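Local coordinates for bifunctional protein PutA (PDB 5UR2) that probably oxidises proline to glutamate in two steps, joining a flavin-dependent proline dehydrogenase to an NAD+-dependent L-glutamate gamma-semialdehyde dehydrogenase, at residues R632-P640 / V706-T717; Q528-M539 / L694-I705. One frame throughout, in Å; residues are numbered along the deposited sequence.

Contact 1: R632-P640 / V706-T717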
loop_
_atom_site.group_PDB
_atom_site.type_symbol
_atom_site.label_atom_id
_atom_site.label_comp_id
_atom_site.label_asym_id
_atom_site.label_seq_id
_atom_site.Cartn_x
_atom_site.Cartn_y
_atom_site.Cartn_z
ATOM N N ARG B 632 16.436 7.706 4.540
ATOM C CA ARG B 632 17.208 7.216 5.691
ATOM C C ARG B 632 18.628 7.775 5.789
ATOM O O ARG B 632 19.080 8.085 6.890
ATOM C CB ARG B 632 17.283 5.679 5.679
ATOM C CG ARG B 632 15.935 4.968 5.642
ATOM C CD ARG B 632 16.032 3.465 5.997
ATOM N NE ARG B 632 16.127 3.250 7.446
ATOM C CZ ARG B 632 17.184 2.742 8.073
ATOM N NH1 ARG B 632 18.252 2.367 7.386
ATOM N NH2 ARG B 632 17.169 2.599 9.396
ATOM N N GLY B 633 19.365 7.894 4.692
ATOM C CA GLY B 633 20.743 8.392 4.770
ATOM C C GLY B 633 21.608 7.753 3.692
ATOM O O GLY B 633 21.115 7.409 2.623
ATOM N N VAL B 634 22.896 7.579 4.002
ATOM C CA VAL B 634 23.825 7.008 3.033
ATOM C C VAL B 634 23.545 5.520 2.886
ATOM O O VAL B 634 23.454 4.789 3.882
ATOM C CB VAL B 634 25.283 7.257 3.450
ATOM C CG1 VAL B 634 26.217 6.510 2.514
ATOM C CG2 VAL B 634 25.619 8.773 3.424
ATOM N N THR B 635 23.405 5.064 1.641
ATOM C CA THR B 635 23.109 3.667 1.349
ATOM C C THR B 635 24.314 3.009 0.704
ATOM O O THR B 635 24.802 3.486 -0.320
ATOM C CB THR B 635 21.891 3.555 0.432
ATOM O OG1 THR B 635 20.752 4.060 1.134
ATOM C CG2 THR B 635 21.638 2.105 0.016
ATOM N N ALA B 636 24.767 1.904 1.287
ATOM C CA ALA B 636 25.841 1.105 0.715
ATOM C C ALA B 636 25.228 0.066 -0.213
ATOM O O ALA B 636 24.352 -0.692 0.203
ATOM C CB ALA B 636 26.658 0.428 1.813
ATOM N N VAL B 637 25.678 0.044 -1.467
ATOM C CA VAL B 637 25.167 -0.865 -2.488
ATOM C C VAL B 637 26.292 -1.822 -2.887
ATOM O O VAL B 637 27.324 -1.402 -3.431
ATOM C CB VAL B 637 24.632 -0.092 -3.701
ATOM C CG1 VAL B 637 24.340 -1.040 -4.859
ATOM C CG2 VAL B 637 23.370 0.681 -3.300
ATOM N N ILE B 638 26.093 -3.103 -2.618
ATOM C CA ILE B 638 27.075 -4.145 -2.900
ATOM C C ILE B 638 26.401 -5.131 -3.849
ATOM O O ILE B 638 25.575 -5.958 -3.437
ATOM C CB ILE B 638 27.580 -4.810 -1.615
ATOM C CG1 ILE B 638 28.163 -3.723 -0.711
ATOM C CG2 ILE B 638 28.617 -5.924 -1.887
ATOM C CD1 ILE B 638 28.983 -4.265 0.424
ATOM N N ALA B 639 26.750 -5.034 -5.139
ATOM C CA ALA B 639 25.971 -5.630 -6.208
ATOM C C ALA B 639 26.696 -6.825 -6.814
ATOM O O ALA B 639 27.926 -6.898 -6.783
ATOM C CB ALA B 639 25.670 -4.609 -7.316
ATOM N N PRO B 640 25.963 -7.767 -7.376
ATOM C CA PRO B 640 26.601 -8.956 -7.962
ATOM C C PRO B 640 27.014 -8.733 -9.411
ATOM O O PRO B 640 26.819 -7.641 -9.960
ATOM C CB PRO B 640 25.505 -10.018 -7.851
ATOM C CG PRO B 640 24.255 -9.220 -8.107
ATOM C CD PRO B 640 24.497 -7.844 -7.442
ATOM N N VAL B 706 30.173 -1.170 4.593
ATOM C CA VAL B 706 29.211 -1.888 5.429
ATOM C C VAL B 706 29.365 -1.467 6.883
ATOM O O VAL B 706 28.372 -1.247 7.589
ATOM C CB VAL B 706 29.368 -3.413 5.261
ATOM C CG1 VAL B 706 28.753 -4.164 6.450
ATOM C CG2 VAL B 706 28.709 -3.879 3.968
ATOM N N ASN B 707 30.612 -1.327 7.348
ATOM C CA ASN B 707 30.886 -1.071 8.754
ATOM C C ASN B 707 30.793 0.394 9.145
ATOM O O ASN B 707 30.727 0.679 10.339
ATOM C CB ASN B 707 32.290 -1.574 9.137
ATOM C CG ASN B 707 32.373 -3.095 9.180
ATOM O OD1 ASN B 707 31.390 -3.768 9.485
ATOM N ND2 ASN B 707 33.567 -3.634 8.962
ATOM N N HIS B 708 30.768 1.321 8.189
ATOM C CA HIS B 708 30.911 2.735 8.516
ATOM C C HIS B 708 29.731 3.264 9.335
ATOM O O HIS B 708 28.588 2.832 9.177
ATOM C CB HIS B 708 31.042 3.552 7.232
ATOM C CG HIS B 708 31.624 4.911 7.447
ATOM N ND1 HIS B 708 30.871 5.976 7.888
ATOM C CD2 HIS B 708 32.886 5.378 7.290
ATOM C CE1 HIS B 708 31.647 7.042 8.001
ATOM N NE2 HIS B 708 32.874 6.706 7.643
ATOM N N LYS B 709 30.015 4.255 10.188
ATOM C CA LYS B 709 28.988 4.799 11.073
ATOM C C LYS B 709 27.923 5.597 10.323
ATOM O O LYS B 709 26.811 5.739 10.833
ATOM C CB LYS B 709 29.632 5.684 12.152
ATOM C CG LYS B 709 30.272 6.944 11.582
ATOM C CD LYS B 709 30.974 7.791 12.637
ATOM C CE LYS B 709 31.571 9.031 11.981
ATOM N NZ LYS B 709 32.513 9.756 12.872
ATOM N N TYR B 710 28.222 6.115 9.128
ATOM C CA TYR B 710 27.212 6.867 8.399
ATOM C C TYR B 710 26.267 5.971 7.612
ATOM O O TYR B 710 25.187 6.425 7.232
ATOM C CB TYR B 710 27.848 7.838 7.404
ATOM C CG TYR B 710 28.596 9.016 7.974
ATOM C CD1 TYR B 710 28.412 9.438 9.284
ATOM C CD2 TYR B 710 29.492 9.719 7.175
ATOM C CE1 TYR B 710 29.124 10.534 9.783
ATOM C CE2 TYR B 710 30.195 10.797 7.657
ATOM C CZ TYR B 710 30.016 11.206 8.950
ATOM O OH TYR B 710 30.735 12.295 9.380
ATOM N N THR B 711 26.653 4.732 7.333
ATOM C CA THR B 711 25.831 3.849 6.513
ATOM C C THR B 711 24.561 3.456 7.260
ATOM O O THR B 711 24.627 2.819 8.312
ATOM C CB THR B 711 26.628 2.605 6.134
ATOM O OG1 THR B 711 27.764 2.999 5.363
ATOM C CG2 THR B 711 25.769 1.635 5.339
ATOM N N THR B 712 23.405 3.823 6.711
ATOM C CA THR B 712 22.123 3.503 7.324
ATOM C C THR B 712 21.476 2.265 6.733
ATOM O O THR B 712 20.780 1.538 7.444
ATOM C CB THR B 712 21.151 4.676 7.168
ATOM O OG1 THR B 712 20.932 4.936 5.777
ATOM C CG2 THR B 712 21.749 5.914 7.798
ATOM N N THR B 713 21.707 2.008 5.455
ATOM C CA THR B 713 21.043 0.949 4.728
ATOM C C THR B 713 22.074 0.227 3.876
ATOM O O THR B 713 22.910 0.873 3.232
ATOM C CB THR B 713 19.929 1.560 3.866
ATOM O OG1 THR B 713 19.088 2.349 4.716
ATOM C CG2 THR B 713 19.111 0.492 3.140
ATOM N N ILE B 714 22.026 -1.103 3.882
ATOM C CA ILE B 714 22.929 -1.927 3.076
ATOM C C ILE B 714 22.086 -2.788 2.144
ATOM O O ILE B 714 21.269 -3.590 2.612
ATOM C CB ILE B 714 23.834 -2.807 3.956
ATOM C CG1 ILE B 714 24.685 -1.926 4.887
ATOM C CG2 ILE B 714 24.700 -3.687 3.082
ATOM C CD1 ILE B 714 25.224 -2.659 6.134
ATOM N N ALA B 715 22.280 -2.632 0.832
ATOM C CA ALA B 715 21.658 -3.505 -0.159
ATOM C C ALA B 715 22.745 -4.409 -0.722
ATOM O O ALA B 715 23.705 -3.928 -1.337
ATOM C CB ALA B 715 20.975 -2.704 -1.269
ATOM N N PHE B 716 22.617 -5.705 -0.471
ATOM C CA PHE B 716 23.594 -6.697 -0.887
ATOM C C PHE B 716 22.879 -7.863 -1.527
ATOM O O PHE B 716 21.942 -8.415 -0.945
ATOM C CB PHE B 716 24.445 -7.227 0.276
ATOM C CG PHE B 716 25.145 -8.520 -0.047
ATOM C CD1 PHE B 716 26.324 -8.526 -0.783
ATOM C CD2 PHE B 716 24.597 -9.739 0.354
ATOM C CE1 PHE B 716 26.965 -9.722 -1.098
ATOM C CE2 PHE B 716 25.219 -10.939 0.040
ATOM C CZ PHE B 716 26.411 -10.932 -0.685
ATOM N N THR B 717 23.329 -8.242 -2.711
ATOM C CA THR B 717 22.863 -9.455 -3.362
ATOM C C THR B 717 24.067 -10.288 -3.766
ATOM O O THR B 717 24.955 -9.800 -4.471
ATOM C CB THR B 717 21.982 -9.132 -4.561
ATOM O OG1 THR B 717 20.757 -8.562 -4.083
ATOM C CG2 THR B 717 21.705 -10.390 -5.367
HETATM O O HOH W 1 23.843 8.629 6.627
#
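T635 to I638 pair with T713 to F716 as neighbouring parallel strands, their axes 4.8 Å apart and 17° from parallel, and the backbone bonds run in alternation from T712 N to V634 O through A636 and A715 to T717 N with I638 O. The straightest of these bonds runs from I638 N to A715 O (2.8 Å). T635, V637, T713 and A715 direct their side chains to one face of the sheet; A636, I638, I714 and F716 occupy the other. On that second face I638 splits its branches between two partners. CG2, anti to the backbone N, presses against the edge of the F716 ring at CD1 (3.6 Å), while the extended CG1 arm (chi2 -166°) carries CD1 to V706 CG2 in the helix that precedes the second strand, also at 3.6 Å. The ring's other neighbours include V722 and I726 of helix 720-730. At the N-terminal end the R632 chain bends at chi3 (79°) and brings NH1 against the opposite strand, where it donates to two acceptors in the guanidinium plane: T712 O at 2.7 Å, met from above its carbonyl plane, and T713 OG1 at 2.8 Å. E966, through a salt bridge to NE, and V740 O, bound to NH2, hold the rest of the group. A water bridges V634 N and Y710 O close by. T635 OG1, in contrast, is buried without a polar partner. At the far end P640 CB rests 3.4 Å from T717 O, and the T717 side chain comes within about 3 Å of that of E746, a predicted active-site residue. Such parallel pairing of the first and fourth strands, in the order 3-2-1-4-5, is the core of the Rossmann-type dinucleotide-binding domain of aldehyde dehydrogenases.

Contact 2: Q528-M539 / L694-I705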
loop_
_atom_site.group_PDB
_atom_site.type_symbol
_atom_site.label_atom_id
_atom_site.label_comp_id
_atom_site.label_asym_id
_atom_site.label_seq_id
_atom_site.Cartn_x
_atom_site.Cartn_y
_atom_site.Cartn_z
ATOM N N GLN B 528 40.927 0.438 -11.460
ATOM C CA GLN B 528 41.484 1.069 -10.263
ATOM C C GLN B 528 40.721 0.559 -9.044
ATOM O O GLN B 528 39.518 0.813 -8.918
ATOM C CB GLN B 528 41.356 2.598 -10.347
ATOM C CG GLN B 528 42.118 3.282 -11.493
ATOM C CD GLN B 528 43.641 3.217 -11.329
ATOM O OE1 GLN B 528 44.174 3.353 -10.219
ATOM N NE2 GLN B 528 44.341 2.998 -12.437
ATOM N N MET B 529 41.412 -0.133 -8.135
ATOM C CA MET B 529 40.800 -0.728 -6.950
ATOM C C MET B 529 41.053 0.186 -5.758
ATOM O O MET B 529 42.206 0.402 -5.371
ATOM C CB MET B 529 41.353 -2.128 -6.689
ATOM C CG MET B 529 41.191 -3.083 -7.872
ATOM S SD MET B 529 39.458 -3.428 -8.258
ATOM C CE MET B 529 39.214 -4.939 -7.335
ATOM N N ALA B 530 39.979 0.699 -5.172
ATOM C CA ALA B 530 40.091 1.794 -4.226
ATOM C C ALA B 530 40.728 1.363 -2.908
ATOM O O ALA B 530 40.620 0.212 -2.483
ATOM C CB ALA B 530 38.709 2.381 -3.958
ATOM N N THR B 531 41.375 2.324 -2.246
ATOM C CA THR B 531 41.879 2.171 -0.891
ATOM C C THR B 531 40.783 2.466 0.128
ATOM O O THR B 531 39.738 3.050 -0.183
ATOM C CB THR B 531 43.050 3.117 -0.632
ATOM O OG1 THR B 531 42.564 4.463 -0.638
ATOM C CG2 THR B 531 44.109 2.974 -1.724
ATOM N N THR B 532 41.062 2.107 1.385
ATOM C CA THR B 532 40.112 2.412 2.438
ATOM C C THR B 532 40.023 3.915 2.672
ATOM O O THR B 532 38.952 4.428 3.020
ATOM C CB THR B 532 40.519 1.705 3.728
ATOM O OG1 THR B 532 41.808 2.161 4.109
ATOM C CG2 THR B 532 40.617 0.219 3.493
ATOM N N GLU B 533 41.123 4.638 2.459
ATOM C CA GLU B 533 41.059 6.095 2.528
ATOM C C GLU B 533 40.115 6.642 1.465
ATOM O O GLU B 533 39.392 7.613 1.701
ATOM C CB GLU B 533 42.455 6.701 2.374
ATOM C CG GLU B 533 43.459 6.320 3.484
ATOM C CD GLU B 533 44.223 4.998 3.249
ATOM O OE1 GLU B 533 44.146 4.411 2.146
ATOM O OE2 GLU B 533 44.917 4.551 4.190
ATOM N N GLN B 534 40.117 6.040 0.280
ATOM C CA GLN B 534 39.178 6.487 -0.740
ATOM C C GLN B 534 37.756 6.064 -0.403
ATOM O O GLN B 534 36.803 6.776 -0.748
ATOM C CB GLN B 534 39.621 5.977 -2.109
ATOM C CG GLN B 534 40.904 6.693 -2.582
ATOM C CD GLN B 534 41.545 6.046 -3.781
ATOM O OE1 GLN B 534 41.529 4.812 -3.931
ATOM N NE2 GLN B 534 42.169 6.869 -4.627
ATOM N N ALA B 535 37.587 4.912 0.253
ATOM C CA ALA B 535 36.261 4.538 0.728
ATOM C C ALA B 535 35.755 5.556 1.735
ATOM O O ALA B 535 34.568 5.904 1.732
ATOM C CB ALA B 535 36.289 3.141 1.344
ATOM N N GLU B 536 36.652 6.078 2.581
ATOM C CA GLU B 536 36.256 7.121 3.528
ATOM C C GLU B 536 35.832 8.398 2.790
ATOM O O GLU B 536 34.850 9.047 3.160
ATOM C CB GLU B 536 37.411 7.378 4.512
ATOM C CG GLU B 536 37.211 8.511 5.511
ATOM C CD GLU B 536 36.063 8.245 6.484
ATOM O OE1 GLU B 536 35.766 7.066 6.787
ATOM O OE2 GLU B 536 35.436 9.220 6.934
ATOM N N GLN B 537 36.555 8.761 1.733
ATOM C CA GLN B 537 36.166 9.899 0.910
ATOM C C GLN B 537 34.810 9.672 0.261
ATOM O O GLN B 537 34.028 10.616 0.103
ATOM C CB GLN B 537 37.238 10.176 -0.148
ATOM C CG GLN B 537 38.576 10.656 0.430
ATOM C CD GLN B 537 39.733 10.579 -0.578
ATOM O OE1 GLN B 537 39.575 10.892 -1.768
ATOM N NE2 GLN B 537 40.903 10.153 -0.097
ATOM N N ALA B 538 34.534 8.443 -0.180
ATOM C CA ALA B 538 33.216 8.162 -0.738
ATOM C C ALA B 538 32.126 8.331 0.321
ATOM O O ALA B 538 31.088 8.955 0.070
ATOM C CB ALA B 538 33.191 6.750 -1.345
ATOM N N MET B 539 32.353 7.796 1.520
ATOM C CA MET B 539 31.369 7.939 2.592
ATOM C C MET B 539 31.137 9.403 2.948
ATOM O O MET B 539 29.992 9.819 3.167
ATOM C CB MET B 539 31.815 7.152 3.824
ATOM C CG MET B 539 31.794 5.653 3.626
ATOM S SD MET B 539 30.148 5.038 3.218
ATOM C CE MET B 539 29.210 5.647 4.621
ATOM N N LEU B 694 32.703 3.218 -6.358
ATOM C CA LEU B 694 33.800 2.749 -5.510
ATOM C C LEU B 694 34.182 1.321 -5.883
ATOM O O LEU B 694 33.912 0.381 -5.123
ATOM C CB LEU B 694 33.405 2.827 -4.033
ATOM C CG LEU B 694 34.537 2.543 -3.031
ATOM C CD1 LEU B 694 35.528 3.696 -2.986
ATOM C CD2 LEU B 694 33.991 2.256 -1.652
ATOM N N PRO B 695 34.844 1.126 -7.022
ATOM C CA PRO B 695 35.333 -0.218 -7.361
ATOM C C PRO B 695 36.424 -0.678 -6.397
ATOM O O PRO B 695 37.138 0.128 -5.788
ATOM C CB PRO B 695 35.875 -0.045 -8.786
ATOM C CG PRO B 695 36.227 1.398 -8.877
ATOM C CD PRO B 695 35.226 2.126 -8.039
ATOM N N GLY B 696 36.531 -1.988 -6.232
ATOM C CA GLY B 696 37.539 -2.531 -5.342
ATOM C C GLY B 696 37.155 -3.910 -4.841
ATOM O O GLY B 696 36.210 -4.529 -5.328
ATOM N N TYR B 697 37.925 -4.377 -3.854
ATOM C CA TYR B 697 37.744 -5.714 -3.309
ATOM C C TYR B 697 36.670 -5.680 -2.231
ATOM O O TYR B 697 36.677 -4.795 -1.369
ATOM C CB TYR B 697 39.060 -6.261 -2.742
ATOM C CG TYR B 697 40.113 -6.409 -3.808
ATOM C CD1 TYR B 697 40.024 -7.425 -4.767
ATOM C CD2 TYR B 697 41.166 -5.510 -3.893
ATOM C CE1 TYR B 697 40.990 -7.551 -5.780
ATOM C CE2 TYR B 697 42.130 -5.621 -4.898
ATOM C CZ TYR B 697 42.041 -6.646 -5.838
ATOM O OH TYR B 697 42.998 -6.753 -6.833
ATOM N N GLY B 698 35.751 -6.646 -2.295
ATOM C CA GLY B 698 34.648 -6.685 -1.347
ATOM C C GLY B 698 35.094 -6.802 0.099
ATOM O O GLY B 698 34.514 -6.176 0.988
ATOM N N GLU B 699 36.109 -7.633 0.360
ATOM C CA GLU B 699 36.568 -7.791 1.726
ATOM C C GLU B 699 37.292 -6.548 2.232
ATOM O O GLU B 699 37.583 -6.463 3.430
ATOM C CB GLU B 699 37.449 -9.044 1.853
ATOM C CG GLU B 699 38.881 -8.886 1.354
ATOM C CD GLU B 699 39.067 -9.349 -0.087
ATOM O OE1 GLU B 699 40.236 -9.585 -0.476
ATOM O OE2 GLU B 699 38.053 -9.478 -0.828
ATOM N N GLU B 700 37.565 -5.577 1.359
ATOM C CA GLU B 700 38.303 -4.383 1.744
ATOM C C GLU B 700 37.378 -3.176 1.834
ATOM O O GLU B 700 37.011 -2.758 2.936
ATOM C CB GLU B 700 39.419 -4.083 0.742
ATOM C CG GLU B 700 40.433 -3.067 1.240
ATOM C CD GLU B 700 41.600 -2.865 0.275
ATOM O OE1 GLU B 700 41.668 -3.567 -0.759
ATOM O OE2 GLU B 700 42.475 -2.025 0.575
ATOM N N VAL B 701 37.011 -2.594 0.686
ATOM C CA VAL B 701 36.202 -1.376 0.719
ATOM C C VAL B 701 34.718 -1.697 0.857
ATOM O O VAL B 701 33.943 -0.866 1.345
ATOM C CB VAL B 701 36.477 -0.489 -0.510
ATOM C CG1 VAL B 701 37.908 0.050 -0.467
ATOM C CG2 VAL B 701 36.208 -1.231 -1.817
ATOM N N GLY B 702 34.289 -2.882 0.418
ATOM C CA GLY B 702 32.920 -3.294 0.681
ATOM C C GLY B 702 32.663 -3.455 2.166
ATOM O O GLY B 702 31.659 -2.972 2.694
ATOM N N GLU B 703 33.572 -4.150 2.857
ATOM C CA GLU B 703 33.502 -4.250 4.307
ATOM C C GLU B 703 33.511 -2.874 4.954
ATOM O O GLU B 703 32.732 -2.603 5.882
ATOM C CB GLU B 703 34.677 -5.088 4.825
ATOM C CG GLU B 703 34.656 -5.331 6.336
ATOM C CD GLU B 703 33.689 -6.425 6.772
ATOM O OE1 GLU B 703 33.078 -7.084 5.902
ATOM O OE2 GLU B 703 33.544 -6.629 7.997
ATOM N N TYR B 704 34.352 -1.976 4.444
ATOM C CA TYR B 704 34.494 -0.657 5.057
ATOM C C TYR B 704 33.184 0.126 4.994
ATOM O O TYR B 704 32.793 0.767 5.976
ATOM C CB TYR B 704 35.627 0.112 4.374
ATOM C CG TYR B 704 36.008 1.406 5.069
ATOM C CD1 TYR B 704 35.363 2.591 4.749
ATOM C CD2 TYR B 704 37.024 1.443 6.041
ATOM C CE1 TYR B 704 35.693 3.779 5.377
ATOM C CE2 TYR B 704 37.370 2.640 6.680
ATOM C CZ TYR B 704 36.692 3.806 6.329
ATOM O OH TYR B 704 36.986 5.012 6.915
ATOM N N ILE B 705 32.492 0.103 3.850
ATOM C CA ILE B 705 31.260 0.885 3.783
ATOM C C ILE B 705 30.126 0.162 4.508
ATOM O O ILE B 705 29.216 0.809 5.029
ATOM C CB ILE B 705 30.875 1.237 2.331
ATOM C CG1 ILE B 705 30.556 -0.011 1.505
ATOM C CG2 ILE B 705 31.957 2.093 1.665
ATOM C CD1 ILE B 705 30.125 0.335 0.073
HETATM O O HOH W 2 39.897 -2.448 -2.658
#
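Y704 and M529 have the most surface buried here: Y704 joins helices 532-549 and 698-707, whose facing segments cross at -30° with axes 9.3 Å apart; M529 meets Y697 where the chain leads into them. With CG anti to the backbone N (chi1 -171°), Y704 lays its ring across the first turns of the other helix. T532 O sits over one ring face, offset toward the rim, A535 CB touches CD1 at 3.6 Å, and the hydroxyl donates to E536 OE1, which meets the ring at its edge with the carboxylate plane nearly perpendicular to it. The modelled separation there is very short, its exact length doubtful; H708 is a second partner of E536. M529 bends twice along its chain and sets its methyl CE over the centre of the Y697 ring, 3.5 Å from the centroid, a CH-pi contact with SD farther out above the same face. Between these aromatic ends lies A530. Its N donates to P695 O (3.0 Å), its CB meets L694 CD1 at 3.6 Å, and its carbonyl O accepts a hydrogen bond from a water that also accepts from Y697 N and donates to E700 OE1. V701 CG1 rests against A530 O (3.4 Å) and, on the apolar side, A535 CB. T531 and Q534 form a capping box that starts the first helix. The chemistry implies an apolar seam of A530 and A535 against L694 and V701, with the A530 to P695 bond buried beside it and the Y704 to E536 bond and the water at E700 at the partly exposed margin.

In the fold
Contact 1 is the more buried: it joins two strands inside the Rossmann-type sheet through a regular backbone ladder. Contact 2 lies on a layer of helices over that sheet, partly buried, and depends mainly on side chains, with one direct backbone bond, a side-chain bond between Y704 and E536 and one water bridge. Helix 698-707 serves both, supplying most of one partner in contact 2 and then, at V706, entering contact 1 just before strand 711-717. Their centres are about 12 Å apart, and two polar links connect them: T711 OG1 with I705 O, and the weaker H708 NE2 with E536 OE1. Contact 1 reaches the predicted catalytic region, whereas contact 2 is remote from the predicted catalytic residues.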